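Local coordinates for imelysin-like protein (Psychrobacter arcticus, PDB 3PF0) that is of unknown function but belongs to the imelysin-like (peptidase M75) family of putative metalloendopeptidases, at residues Q229-L234 with L352-G357; S236-M241 with N339-I344; N298-T303 with S346-T351; Y54-A59 with L215-T220. All coordinates share one frame; numbering follows the deposited sequence. Where two conformers were deposited one is given.

From the N terminus, helix 48-84 comes first, and contact 4 closes the earliest loop when the turn after helix 183-214 packs back on it. That loop is complete before the others open. Helix 225-250 then starts both contact 1 and contact 2, and helix 298-316 supplies the first half of contact 3. On the way back, helix 327-351 closes contact 2 and then contact 3, so these two cross, and the tail behind it closes contact 1 around both. Contacts 1 to 3 thus tie the C-terminal helix and its tail to helices 225-250 and 298-316, while Trp230 and Tyr54 join contact 1 to contact 4.

Contact 1. Residues Q229-L234 with L352-G357; sequences QWFNSL and LGIRVG
Phe231 and Asn232, neighbours on helix 225-250, receive the chain just where helix 327-351 ends in a Schellman motif at Gly353, whose positive phi turns the tail across them. Phe231 can be followed outward. Its CB sits 3.6 Å from Ile354 CD1, and its CG lies between the methyls Ile354 CD1 and Leu352 CD1, 4.1 Å from each. A chi1 of -76° sets CG anti to the carbonyl carbon; from there the ring meets Leu352 CD1, which lies over the ring centre, 3.7 Å from the centroid, in a CH-pi contact almost along the ring normal. All six ring atoms of Phe231 have this methyl within about 4.1 Å. The opposite face is taken by Trp230 CD1, offset toward the rim, so the ring is sandwiched. Leu288 of helix 286-292 touches both Phe231 and Leu352.

Asn232 makes the polar half. Gly357 N donates to Asn232 OD1 at 2.7 Å, the nitrogen tilted 28° from the carbonyl plane. The tail is also held by Asn228 OD1, which takes Arg355 N, and by a salt bridge from the Arg355 guanidinium to Asp224. Asn232 ND2 reaches back to Asn228 O as well, and three bonds thus fix the rotation of the carboxamide. In the third, Asn232 ND2 meets Arg355 O at 2.8 Å, nearly straight (178°), with the Arg355 oxygen in the amide plane of Asn232.

Contact 2. Residues S236-M241 with N339-I344; sequences SLVETM and NITRLI
Helices 225-250 and 327-351 run roughly antiparallel here, the axes of 236-241 and 339-344 passing 9.6 Å apart at a crossing angle of -149°, with Glu239 and Thr341 the closest pair of backbones at 6.6 Å between CA atoms. Val238 carries the contact. Its CG1 stands between the backbone N and the carbonyl carbon (chi1 51°), its CG2 anti to the backbone N, and the two methyls share Thr341 CG2, each at 3.7 Å. Beyond that, Val238 CG1 slides past Ile344 to meet its CD1 at 3.8 Å, while Val238 CG2 reaches Ile340 CG2 at 4.1 Å. An alanine at Val238 would probably open a gap beside Thr341 CG2 and leave the CD1 methyl of Ile344 without its apolar partner in 236-241. Thr341 turns its methyl to the interface while its hydroxyl is bonded to Thr338 O. At the margin, Glu239 CG, in one of its two conformers, comes to 4.0 Å from Thr341 CG2, and in that conformer Glu239 OE2 forms a salt bridge with Lys345. No hydrogen bond joins the segments, so apolar contact alone links them directly. Around this pair, helix 268-283 packs on Leu237, Ile340 and Ile344, and helix 298-316 lies against Ile340 and Leu343, placing the contact inside an all-helical bundle without strands.

Contact 3. Residues N298-T303 with S346-T351; sequences NTVADT and SQLIPT
Val300 is the tight part of this contact, its two methyls pressed onto the last turns of helix 327-351. Val300 CG1, anti to the backbone N (chi1 -179°), faces the backbone of Gln347 and Leu348, lying 3.9 Å from both Gln347 C and Leu348 N. Val300 CG2 passes alongside Thr351 and meets Thr351 OG1 at 3.8 Å. Helix 346-351 is itself irregular, with a wider pi-type turn at 346-348 and a kink at Pro350, whose nitrogen has no hydrogen to bond back. One residue on, Thr351 OG1 donates to Gln347 O at 2.6 Å, whereas the backbone N of Thr351 reaches the same oxygen only weakly. An alanine at Thr351 would probably leave Gln347 O with little more than that weak bond, and Val300 CG2 with a gap in place of the hydroxyl. The looser side is polar. There Thr303 OG1 lies 3.3 Å from OE1 of Gln347, the side chains crossing at about a right angle, but Gln347 has two conformers, so this approach is doubtful. The chemistry implies that the join rests on a buried valine packed over backbone, with hydrogen bonding spent inside each helix rather than between them.

Contact 4. Residues Y54-A59 with L215-T220; sequences YLTHVA and LAIDKT
Leu55, on helix 48-84, meets three residues of the turn that follows helix 183-214, a turn begun by a Schellman motif with Ala216 as its C-prime residue. Leu55 CB touches Ile217 CG1 at 3.7 Å. Leu55 CD1 lies 3.6 Å from Leu215 O and meets Thr220 CG2, the two side chains reaching toward each other tip to tip. Leu215 returns the contact: its CD1 sits 3.5 Å from Leu55 O and 4.0 Å from Ala59 CB, so the methyl rests on one turn of the helix. Ile217 straddles Leu55 and Thr56, because Ile217 CG2, anti to its backbone N while CG1 is anti to the carbonyl carbon (chi1 -70°), comes 3.5 Å from Thr56 OG1. No hydrogen bond crosses between the segments, and each nearby hydroxyl is bonded elsewhere, Thr56 OG1 to Lys52 O and Thr220 OG1 to Ala48 O, both on the same helix 48-84. The second shell sets the turn. In the Schellman motif, Ala216 N bonds to Lys213 O and Ile217 N to Ile212 O; the positive phi of Ala216 turns the chain, and Leu215 and Ile217 on either side of it both point toward helix 48-84. Farther out, Trp207 of helix 183-214 backs Leu215, while Ala211 touches Ala59. Past the bend the backbone folds once more on itself, Lys219 N donating to Ala216 O at 3.3 Å.

Contact 1. Residues Q229-L234 with L352-G357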
loop_
_atom_site.group_PDB
_atom_site.type_symbol
_atom_site.label_atom_id
_atom_site.label_comp_id
_atom_site.label_asym_id
_atom_site.label_seq_id
_atom_site.Cartn_x
_atom_site.Cartn_y
_atom_site.Cartn_z
ATOM N N GLN A 229 -13.259 -7.002 -10.147
ATOM C CA GLN A 229 -11.909 -6.449 -10.119
ATOM C C GLN A 229 -11.589 -5.830 -8.766
ATOM O O GLN A 229 -10.479 -6.021 -8.273
ATOM C CB GLN A 229 -11.700 -5.409 -11.240
ATOM C CG GLN A 229 -10.209 -5.139 -11.513
ATOM C CD GLN A 229 -9.892 -4.589 -12.878
ATOM O OE1 GLN A 229 -10.638 -3.793 -13.466
ATOM N NE2 GLN A 229 -8.724 -4.947 -13.375
ATOM N N TRP A 230 -12.545 -5.084 -8.184
ATOM C CA TRP A 230 -12.401 -4.408 -6.897
ATOM C C TRP A 230 -12.120 -5.411 -5.751
ATOM O O TRP A 230 -11.148 -5.225 -5.022
ATOM C CB TRP A 230 -13.653 -3.553 -6.599
ATOM C CG TRP A 230 -13.801 -3.089 -5.172
ATOM C CD1 TRP A 230 -14.803 -3.416 -4.311
ATOM C CD2 TRP A 230 -12.915 -2.221 -4.445
ATOM N NE1 TRP A 230 -14.614 -2.791 -3.099
ATOM C CE2 TRP A 230 -13.466 -2.046 -3.154
ATOM C CE3 TRP A 230 -11.694 -1.589 -4.752
ATOM C CZ2 TRP A 230 -12.848 -1.258 -2.173
ATOM C CZ3 TRP A 230 -11.081 -0.814 -3.779
ATOM C CH2 TRP A 230 -11.661 -0.645 -2.510
ATOM N N PHE A 231 -12.948 -6.461 -5.601
ATOM C CA PHE A 231 -12.771 -7.421 -4.517
ATOM C C PHE A 231 -11.579 -8.353 -4.747
ATOM O O PHE A 231 -10.987 -8.820 -3.770
ATOM C CB PHE A 231 -14.051 -8.217 -4.254
ATOM C CG PHE A 231 -15.065 -7.399 -3.502
ATOM C CD1 PHE A 231 -14.944 -7.203 -2.132
ATOM C CD2 PHE A 231 -16.112 -6.777 -4.169
ATOM C CE1 PHE A 231 -15.866 -6.418 -1.439
ATOM C CE2 PHE A 231 -17.026 -5.981 -3.477
ATOM C CZ PHE A 231 -16.897 -5.809 -2.118
ATOM N N ASN A 232 -11.196 -8.592 -6.014
ATOM C CA ASN A 232 -10.010 -9.396 -6.281
ATOM C C ASN A 232 -8.768 -8.572 -5.946
ATOM O O ASN A 232 -7.758 -9.130 -5.522
ATOM C CB ASN A 232 -9.980 -9.911 -7.711
ATOM C CG ASN A 232 -10.662 -11.243 -7.825
ATOM O OD1 ASN A 232 -10.079 -12.283 -7.500
ATOM N ND2 ASN A 232 -11.939 -11.233 -8.193
ATOM N N SER A 233 -8.874 -7.240 -6.079
ATOM C CA SER A 233 -7.820 -6.298 -5.726
ATOM C C SER A 233 -7.618 -6.322 -4.207
ATOM O O SER A 233 -6.477 -6.333 -3.744
ATOM C CB SER A 233 -8.179 -4.891 -6.200
ATOM O OG SER A 233 -7.097 -3.997 -6.009
ATOM N N LEU A 234 -8.733 -6.349 -3.442
ATOM C CA LEU A 234 -8.703 -6.403 -1.980
ATOM C C LEU A 234 -8.143 -7.735 -1.524
ATOM O O LEU A 234 -7.350 -7.765 -0.579
ATOM C CB LEU A 234 -10.088 -6.155 -1.359
ATOM C CG LEU A 234 -10.695 -4.754 -1.523
ATOM C CD1 LEU A 234 -12.064 -4.693 -0.878
ATOM C CD2 LEU A 234 -9.785 -3.661 -0.946
ATOM N N LEU A 352 -21.264 -12.492 -2.904
ATOM C CA LEU A 352 -21.397 -11.368 -3.831
ATOM C C LEU A 352 -21.627 -11.846 -5.284
ATOM O O LEU A 352 -21.832 -11.014 -6.171
ATOM C CB LEU A 352 -20.159 -10.452 -3.752
ATOM C CG LEU A 352 -19.974 -9.654 -2.449
ATOM C CD1 LEU A 352 -18.538 -9.174 -2.302
ATOM C CD2 LEU A 352 -20.936 -8.475 -2.368
ATOM N N GLY A 353 -21.595 -13.165 -5.502
ATOM C CA GLY A 353 -21.799 -13.791 -6.805
ATOM C C GLY A 353 -20.717 -13.532 -7.836
ATOM O O GLY A 353 -20.971 -13.654 -9.038
ATOM N N ILE A 354 -19.501 -13.175 -7.373
ATOM C CA ILE A 354 -18.341 -12.879 -8.226
ATOM C C ILE A 354 -17.363 -14.078 -8.215
ATOM O O ILE A 354 -17.736 -15.148 -7.725
ATOM C CB ILE A 354 -17.662 -11.523 -7.874
ATOM C CG1 ILE A 354 -17.399 -11.369 -6.356
ATOM C CG2 ILE A 354 -18.476 -10.352 -8.453
ATOM C CD1 ILE A 354 -16.470 -10.284 -5.999
ATOM N N ARG A 355 -16.147 -13.926 -8.796
ATOM C CA ARG A 355 -15.200 -15.045 -8.929
ATOM C C ARG A 355 -13.834 -14.786 -8.301
ATOM O O ARG A 355 -13.359 -13.648 -8.278
ATOM C CB ARG A 355 -14.991 -15.399 -10.417
ATOM C CG ARG A 355 -16.266 -15.862 -11.132
ATOM C CD ARG A 355 -16.369 -15.360 -12.567
ATOM N NE ARG A 355 -16.271 -13.900 -12.675
ATOM C CZ ARG A 355 -17.290 -13.056 -12.536
ATOM N NH1 ARG A 355 -18.509 -13.513 -12.271
ATOM N NH2 ARG A 355 -17.097 -11.749 -12.651
ATOM N N VAL A 356 -13.198 -15.870 -7.814
ATOM C CA VAL A 356 -11.845 -15.862 -7.258
ATOM C C VAL A 356 -10.908 -15.861 -8.469
ATOM O O VAL A 356 -10.855 -16.848 -9.203
ATOM C CB VAL A 356 -11.577 -17.052 -6.279
ATOM C CG1 VAL A 356 -10.131 -17.057 -5.785
ATOM C CG2 VAL A 356 -12.540 -17.036 -5.096
ATOM N N GLY A 357 -10.254 -14.732 -8.708
ATOM C CA GLY A 357 -9.344 -14.557 -9.832
ATOM C C GLY A 357 -9.899 -13.676 -10.929
ATOM O O GLY A 357 -11.050 -13.845 -11.348
#

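Contact 2. Residues S236-M241 with N339-I344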
loop_
_atom_site.group_PDB
_atom_site.type_symbol
_atom_site.label_atom_id
_atom_site.label_comp_id
_atom_site.label_asym_id
_atom_site.label_seq_id
_atom_site.Cartn_x
_atom_site.Cartn_y
_atom_site.Cartn_z
ATOM N N SER A 236 -6.019 -9.583 -3.289
ATOM C CA SER A 236 -4.604 -9.505 -3.666
ATOM C C SER A 236 -3.795 -8.762 -2.604
ATOM O O SER A 236 -2.646 -9.111 -2.366
ATOM C CB SER A 236 -4.447 -8.816 -5.018
ATOM O OG SER A 236 -3.091 -8.761 -5.430
ATOM N N LEU A 237 -4.402 -7.736 -1.961
ATOM C CA LEU A 237 -3.752 -6.934 -0.916
ATOM C C LEU A 237 -3.296 -7.823 0.253
ATOM O O LEU A 237 -2.140 -7.738 0.660
ATOM C CB LEU A 237 -4.696 -5.812 -0.410
ATOM C CG LEU A 237 -4.157 -4.902 0.713
ATOM C CD1 LEU A 237 -3.051 -3.976 0.208
ATOM C CD2 LEU A 237 -5.260 -4.077 1.317
ATOM N N VAL A 238 -4.195 -8.674 0.771
ATOM C CA VAL A 238 -3.914 -9.555 1.906
ATOM C C VAL A 238 -3.097 -10.796 1.441
ATOM O O VAL A 238 -2.272 -11.284 2.221
ATOM C CB VAL A 238 -5.212 -9.905 2.700
ATOM C CG1 VAL A 238 -6.320 -10.422 1.797
ATOM C CG2 VAL A 238 -4.956 -10.851 3.877
ATOM N N GLU A 239 -3.294 -11.274 0.190
ATOM C CA GLU A 239 -2.545 -12.428 -0.313
ATOM C C GLU A 239 -1.059 -12.080 -0.491
ATOM O O GLU A 239 -0.216 -12.819 0.010
ATOM C CB GLU A 239 -3.151 -12.977 -1.613
ATOM C CG GLU A 239 -3.702 -14.385 -1.443
ATOM C CD GLU A 239 -4.673 -14.904 -2.489
ATOM O OE1 GLU A 239 -4.796 -14.282 -3.570
ATOM O OE2 GLU A 239 -5.306 -15.951 -2.226
ATOM N N THR A 240 -0.739 -10.937 -1.156
ATOM C CA THR A 240 0.649 -10.499 -1.365
ATOM C C THR A 240 1.283 -10.093 -0.028
ATOM O O THR A 240 2.486 -10.248 0.140
ATOM C CB THR A 240 0.757 -9.364 -2.404
ATOM O OG1 THR A 240 0.029 -8.219 -1.955
ATOM C CG2 THR A 240 0.302 -9.788 -3.801
HETATM N N MSE A 241 0.475 -9.604 0.921
HETATM C CA MSE A 241 0.933 -9.240 2.253
HETATM C C MSE A 241 1.366 -10.491 3.040
HETATM O O MSE A 241 2.484 -10.509 3.550
HETATM C CB MSE A 241 -0.163 -8.466 2.991
HETATM C CG MSE A 241 0.056 -8.326 4.477
HETATM SE SE MSE A 241 -0.986 -6.841 5.165
HETATM C CE MSE A 241 -2.812 -7.488 4.871
ATOM N N ASN A 339 -6.500 -16.920 7.409
ATOM C CA ASN A 339 -7.918 -17.047 7.739
ATOM C C ASN A 339 -8.744 -15.919 7.065
ATOM O O ASN A 339 -9.878 -16.168 6.662
ATOM C CB ASN A 339 -8.137 -17.061 9.253
ATOM C CG ASN A 339 -9.581 -17.249 9.643
ATOM O OD1 ASN A 339 -10.244 -18.203 9.220
ATOM N ND2 ASN A 339 -10.117 -16.315 10.421
ATOM N N ILE A 340 -8.169 -14.708 6.909
ATOM C CA ILE A 340 -8.842 -13.584 6.240
ATOM C C ILE A 340 -8.976 -13.899 4.728
ATOM O O ILE A 340 -10.054 -13.705 4.172
ATOM C CB ILE A 340 -8.150 -12.211 6.515
ATOM C CG1 ILE A 340 -8.343 -11.789 7.990
ATOM C CG2 ILE A 340 -8.666 -11.116 5.559
ATOM C CD1 ILE A 340 -7.513 -10.608 8.460
ATOM N N THR A 341 -7.909 -14.416 4.085
ATOM C CA THR A 341 -7.940 -14.785 2.655
ATOM C C THR A 341 -8.960 -15.903 2.442
ATOM O O THR A 341 -9.697 -15.873 1.454
ATOM C CB THR A 341 -6.553 -15.191 2.116
ATOM O OG1 THR A 341 -5.992 -16.178 2.962
ATOM C CG2 THR A 341 -5.600 -14.040 2.026
ATOM N N ARG A 342 -9.035 -16.853 3.400
ATOM C CA ARG A 342 -9.981 -17.968 3.390
ATOM C C ARG A 342 -11.412 -17.438 3.380
ATOM O O ARG A 342 -12.206 -17.838 2.527
ATOM C CB ARG A 342 -9.751 -18.881 4.605
ATOM C CG ARG A 342 -10.578 -20.169 4.586
ATOM C CD ARG A 342 -10.511 -20.938 5.901
ATOM N NE ARG A 342 -11.102 -20.196 7.020
ATOM C CZ ARG A 342 -12.401 -20.152 7.301
ATOM N NH1 ARG A 342 -13.276 -20.806 6.542
ATOM N NH2 ARG A 342 -12.840 -19.447 8.336
ATOM N N LEU A 343 -11.720 -16.505 4.301
ATOM C CA LEU A 343 -13.036 -15.896 4.426
ATOM C C LEU A 343 -13.410 -15.092 3.175
ATOM O O LEU A 343 -14.573 -15.117 2.784
ATOM C CB LEU A 343 -13.117 -15.002 5.676
ATOM C CG LEU A 343 -13.160 -15.708 7.042
ATOM C CD1 LEU A 343 -12.977 -14.717 8.158
ATOM C CD2 LEU A 343 -14.461 -16.477 7.250
ATOM N N ILE A 344 -12.440 -14.409 2.534
ATOM C CA ILE A 344 -12.726 -13.619 1.331
ATOM C C ILE A 344 -13.065 -14.551 0.141
ATOM O O ILE A 344 -14.084 -14.346 -0.524
ATOM C CB ILE A 344 -11.581 -12.615 0.990
ATOM C CG1 ILE A 344 -11.423 -11.562 2.112
ATOM C CG2 ILE A 344 -11.833 -11.925 -0.372
ATOM C CD1 ILE A 344 -10.153 -10.662 2.025
#

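Contact 3. Residues N298-T303 with S346-T351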
loop_
_atom_site.group_PDB
_atom_site.type_symbol
_atom_site.label_atom_id
_atom_site.label_comp_id
_atom_site.label_asym_id
_atom_site.label_seq_id
_atom_site.Cartn_x
_atom_site.Cartn_y
_atom_site.Cartn_z
ATOM N N ASN A 298 -25.587 -12.177 6.620
ATOM C CA ASN A 298 -25.156 -11.097 7.517
ATOM C C ASN A 298 -23.996 -11.594 8.411
ATOM O O ASN A 298 -23.221 -10.783 8.931
ATOM C CB ASN A 298 -26.334 -10.595 8.364
ATOM N N THR A 299 -23.879 -12.939 8.551
ATOM C CA THR A 299 -22.840 -13.643 9.310
ATOM C C THR A 299 -21.459 -13.500 8.617
ATOM O O THR A 299 -20.433 -13.558 9.298
ATOM C CB THR A 299 -23.241 -15.119 9.537
ATOM O OG1 THR A 299 -22.270 -15.751 10.371
ATOM C CG2 THR A 299 -23.429 -15.911 8.233
ATOM N N VAL A 300 -21.448 -13.302 7.277
ATOM C CA VAL A 300 -20.243 -13.124 6.456
ATOM C C VAL A 300 -19.521 -11.837 6.889
ATOM O O VAL A 300 -18.315 -11.877 7.135
ATOM C CB VAL A 300 -20.554 -13.127 4.930
ATOM C CG1 VAL A 300 -19.282 -12.961 4.098
ATOM C CG2 VAL A 300 -21.296 -14.396 4.516
ATOM N N ALA A 301 -20.267 -10.714 7.010
ATOM C CA ALA A 301 -19.716 -9.423 7.430
ATOM C C ALA A 301 -19.229 -9.474 8.887
ATOM O O ALA A 301 -18.184 -8.894 9.193
ATOM C CB ALA A 301 -20.749 -8.321 7.254
ATOM N N ASP A 302 -19.959 -10.205 9.762
ATOM C CA ASP A 302 -19.631 -10.380 11.179
ATOM C C ASP A 302 -18.325 -11.175 11.380
ATOM O O ASP A 302 -17.488 -10.755 12.179
ATOM C CB ASP A 302 -20.786 -11.068 11.922
ATOM N N THR A 303 -18.149 -12.301 10.649
ATOM C CA THR A 303 -16.958 -13.164 10.741
ATOM C C THR A 303 -15.704 -12.451 10.207
ATOM O O THR A 303 -14.638 -12.587 10.814
ATOM C CB THR A 303 -17.170 -14.509 10.033
ATOM O OG1 THR A 303 -17.682 -14.281 8.720
ATOM C CG2 THR A 303 -18.090 -15.439 10.809
ATOM N N SER A 346 -13.872 -17.977 0.142
ATOM C CA SER A 346 -14.920 -18.981 0.335
ATOM C C SER A 346 -16.255 -18.458 0.872
ATOM O O SER A 346 -17.249 -19.183 0.748
ATOM C CB SER A 346 -14.422 -20.094 1.253
ATOM O OG SER A 346 -14.221 -19.635 2.580
ATOM N N GLN A 347 -16.296 -17.245 1.469
ATOM C CA GLN A 347 -17.539 -16.696 2.017
ATOM C C GLN A 347 -17.919 -15.367 1.360
ATOM O O GLN A 347 -19.058 -15.217 0.933
ATOM C CB GLN A 347 -17.456 -16.526 3.544
ATOM C CG GLN A 347 -17.663 -17.821 4.330
ATOM C CD GLN A 347 -17.708 -17.618 5.832
ATOM O OE1 GLN A 347 -18.123 -16.570 6.346
ATOM N NE2 GLN A 347 -17.318 -18.642 6.576
ATOM N N LEU A 348 -16.982 -14.405 1.274
ATOM C CA LEU A 348 -17.289 -13.087 0.703
ATOM C C LEU A 348 -17.557 -13.099 -0.822
ATOM O O LEU A 348 -18.608 -12.603 -1.240
ATOM C CB LEU A 348 -16.195 -12.050 1.041
ATOM C CG LEU A 348 -16.450 -10.597 0.591
ATOM C CD1 LEU A 348 -17.593 -9.954 1.370
ATOM C CD2 LEU A 348 -15.196 -9.762 0.693
ATOM N N ILE A 349 -16.610 -13.602 -1.635
ATOM C CA ILE A 349 -16.708 -13.632 -3.101
ATOM C C ILE A 349 -17.948 -14.466 -3.574
ATOM O O ILE A 349 -18.701 -13.921 -4.387
ATOM C CB ILE A 349 -15.356 -14.082 -3.743
ATOM C CG1 ILE A 349 -14.359 -12.891 -3.764
ATOM C CG2 ILE A 349 -15.541 -14.677 -5.144
ATOM C CD1 ILE A 349 -12.882 -13.212 -4.096
ATOM N N PRO A 350 -18.242 -15.706 -3.080
ATOM C CA PRO A 350 -19.444 -16.416 -3.577
ATOM C C PRO A 350 -20.776 -15.769 -3.160
ATOM O O PRO A 350 -21.753 -15.901 -3.901
ATOM C CB PRO A 350 -19.308 -17.817 -2.982
ATOM C CG PRO A 350 -18.450 -17.645 -1.802
ATOM C CD PRO A 350 -17.489 -16.552 -2.128
ATOM N N THR A 351 -20.817 -15.069 -1.995
ATOM C CA THR A 351 -22.016 -14.368 -1.507
ATOM C C THR A 351 -22.313 -13.196 -2.442
ATOM O O THR A 351 -23.470 -12.967 -2.775
ATOM C CB THR A 351 -21.838 -13.928 -0.045
ATOM O OG1 THR A 351 -21.699 -15.091 0.772
ATOM C CG2 THR A 351 -22.996 -13.090 0.471
#

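Contact 4. Residues Y54-A59 with L215-T220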
loop_
_atom_site.group_PDB
_atom_site.type_symbol
_atom_site.label_atom_id
_atom_site.label_comp_id
_atom_site.label_asym_id
_atom_site.label_seq_id
_atom_site.Cartn_x
_atom_site.Cartn_y
_atom_site.Cartn_z
ATOM N N TYR A 54 -22.473 1.587 -5.253
ATOM C CA TYR A 54 -21.371 1.083 -4.427
ATOM C C TYR A 54 -20.017 1.398 -5.070
ATOM O O TYR A 54 -19.152 1.945 -4.388
ATOM C CB TYR A 54 -21.511 -0.422 -4.129
ATOM C CG TYR A 54 -20.324 -1.011 -3.394
ATOM C CD1 TYR A 54 -20.105 -0.734 -2.046
ATOM C CD2 TYR A 54 -19.423 -1.846 -4.044
ATOM C CE1 TYR A 54 -19.006 -1.262 -1.368
ATOM C CE2 TYR A 54 -18.315 -2.374 -3.380
ATOM C CZ TYR A 54 -18.113 -2.083 -2.041
ATOM O OH TYR A 54 -17.025 -2.609 -1.392
ATOM N N LEU A 55 -19.851 1.086 -6.376
ATOM C CA LEU A 55 -18.621 1.329 -7.146
ATOM C C LEU A 55 -18.292 2.833 -7.225
ATOM O O LEU A 55 -17.121 3.193 -7.166
ATOM C CB LEU A 55 -18.719 0.725 -8.561
ATOM C CG LEU A 55 -18.746 -0.816 -8.670
ATOM C CD1 LEU A 55 -19.251 -1.248 -10.021
ATOM C CD2 LEU A 55 -17.369 -1.442 -8.389
ATOM N N THR A 56 -19.318 3.703 -7.308
ATOM C CA THR A 56 -19.153 5.165 -7.317
ATOM C C THR A 56 -18.648 5.613 -5.934
ATOM O O THR A 56 -17.769 6.475 -5.853
ATOM C CB THR A 56 -20.469 5.852 -7.726
ATOM O OG1 THR A 56 -20.842 5.381 -9.021
ATOM C CG2 THR A 56 -20.363 7.369 -7.757
ATOM N N HIS A 57 -19.181 4.996 -4.861
ATOM C CA HIS A 57 -18.799 5.284 -3.480
ATOM C C HIS A 57 -17.337 4.815 -3.220
ATOM O O HIS A 57 -16.590 5.504 -2.523
ATOM C CB HIS A 57 -19.818 4.637 -2.512
ATOM C CG HIS A 57 -19.246 4.187 -1.207
ATOM N ND1 HIS A 57 -19.081 5.062 -0.155
ATOM C CD2 HIS A 57 -18.828 2.959 -0.826
ATOM C CE1 HIS A 57 -18.551 4.350 0.823
ATOM N NE2 HIS A 57 -18.385 3.079 0.465
ATOM N N VAL A 58 -16.931 3.678 -3.807
ATOM C CA VAL A 58 -15.585 3.118 -3.655
ATOM C C VAL A 58 -14.557 4.065 -4.305
ATOM O O VAL A 58 -13.511 4.341 -3.711
ATOM C CB VAL A 58 -15.535 1.672 -4.234
ATOM C CG1 VAL A 58 -14.122 1.251 -4.637
ATOM C CG2 VAL A 58 -16.146 0.677 -3.251
ATOM N N ALA A 59 -14.884 4.593 -5.494
ATOM C CA ALA A 59 -14.021 5.524 -6.216
ATOM C C ALA A 59 -13.881 6.851 -5.453
ATOM O O ALA A 59 -12.762 7.269 -5.160
ATOM C CB ALA A 59 -14.573 5.771 -7.618
ATOM N N LEU A 215 -13.773 1.346 -13.311
ATOM C CA LEU A 215 -14.551 0.424 -12.476
ATOM C C LEU A 215 -15.827 -0.091 -13.174
ATOM O O LEU A 215 -16.685 -0.670 -12.503
ATOM C CB LEU A 215 -14.915 1.088 -11.133
ATOM C CG LEU A 215 -13.804 1.207 -10.082
ATOM C CD1 LEU A 215 -14.282 2.030 -8.897
ATOM C CD2 LEU A 215 -13.325 -0.172 -9.594
ATOM N N ALA A 216 -15.940 0.091 -14.518
ATOM C CA ALA A 216 -17.086 -0.309 -15.361
ATOM C C ALA A 216 -18.427 0.028 -14.662
ATOM O O ALA A 216 -19.344 -0.796 -14.586
ATOM C CB ALA A 216 -16.999 -1.791 -15.707
ATOM N N ILE A 217 -18.496 1.257 -14.117
ATOM C CA ILE A 217 -19.610 1.794 -13.336
ATOM C C ILE A 217 -20.892 1.904 -14.191
ATOM O O ILE A 217 -21.971 1.641 -13.657
ATOM C CB ILE A 217 -19.178 3.144 -12.690
ATOM C CG1 ILE A 217 -18.142 2.879 -11.574
ATOM C CG2 ILE A 217 -20.362 3.968 -12.158
ATOM C CD1 ILE A 217 -17.354 4.087 -11.045
ATOM N N ASP A 218 -20.758 2.252 -15.495
ATOM C CA ASP A 218 -21.876 2.418 -16.432
ATOM C C ASP A 218 -22.307 1.086 -17.084
ATOM O O ASP A 218 -23.320 1.049 -17.795
ATOM C CB ASP A 218 -21.499 3.445 -17.525
ATOM C CG ASP A 218 -20.325 3.070 -18.420
ATOM O OD1 ASP A 218 -19.403 2.371 -17.938
ATOM O OD2 ASP A 218 -20.307 3.509 -19.591
ATOM N N LYS A 219 -21.555 -0.004 -16.850
ATOM C CA LYS A 219 -21.844 -1.304 -17.463
ATOM C C LYS A 219 -22.298 -2.382 -16.448
ATOM O O LYS A 219 -22.232 -3.571 -16.773
ATOM C CB LYS A 219 -20.596 -1.801 -18.230
ATOM C CG LYS A 219 -20.135 -0.894 -19.369
ATOM C CD LYS A 219 -18.900 -1.457 -20.065
ATOM C CE LYS A 219 -18.547 -0.678 -21.309
ATOM N NZ LYS A 219 -17.579 -1.413 -22.165
ATOM N N THR A 220 -22.799 -1.980 -15.257
ATOM C CA THR A 220 -23.234 -2.921 -14.205
ATOM C C THR A 220 -24.412 -3.821 -14.643
ATOM O O THR A 220 -24.525 -4.945 -14.152
ATOM C CB THR A 220 -23.599 -2.199 -12.898
ATOM O OG1 THR A 220 -24.581 -1.197 -13.162
ATOM C CG2 THR A 220 -22.386 -1.599 -12.192
#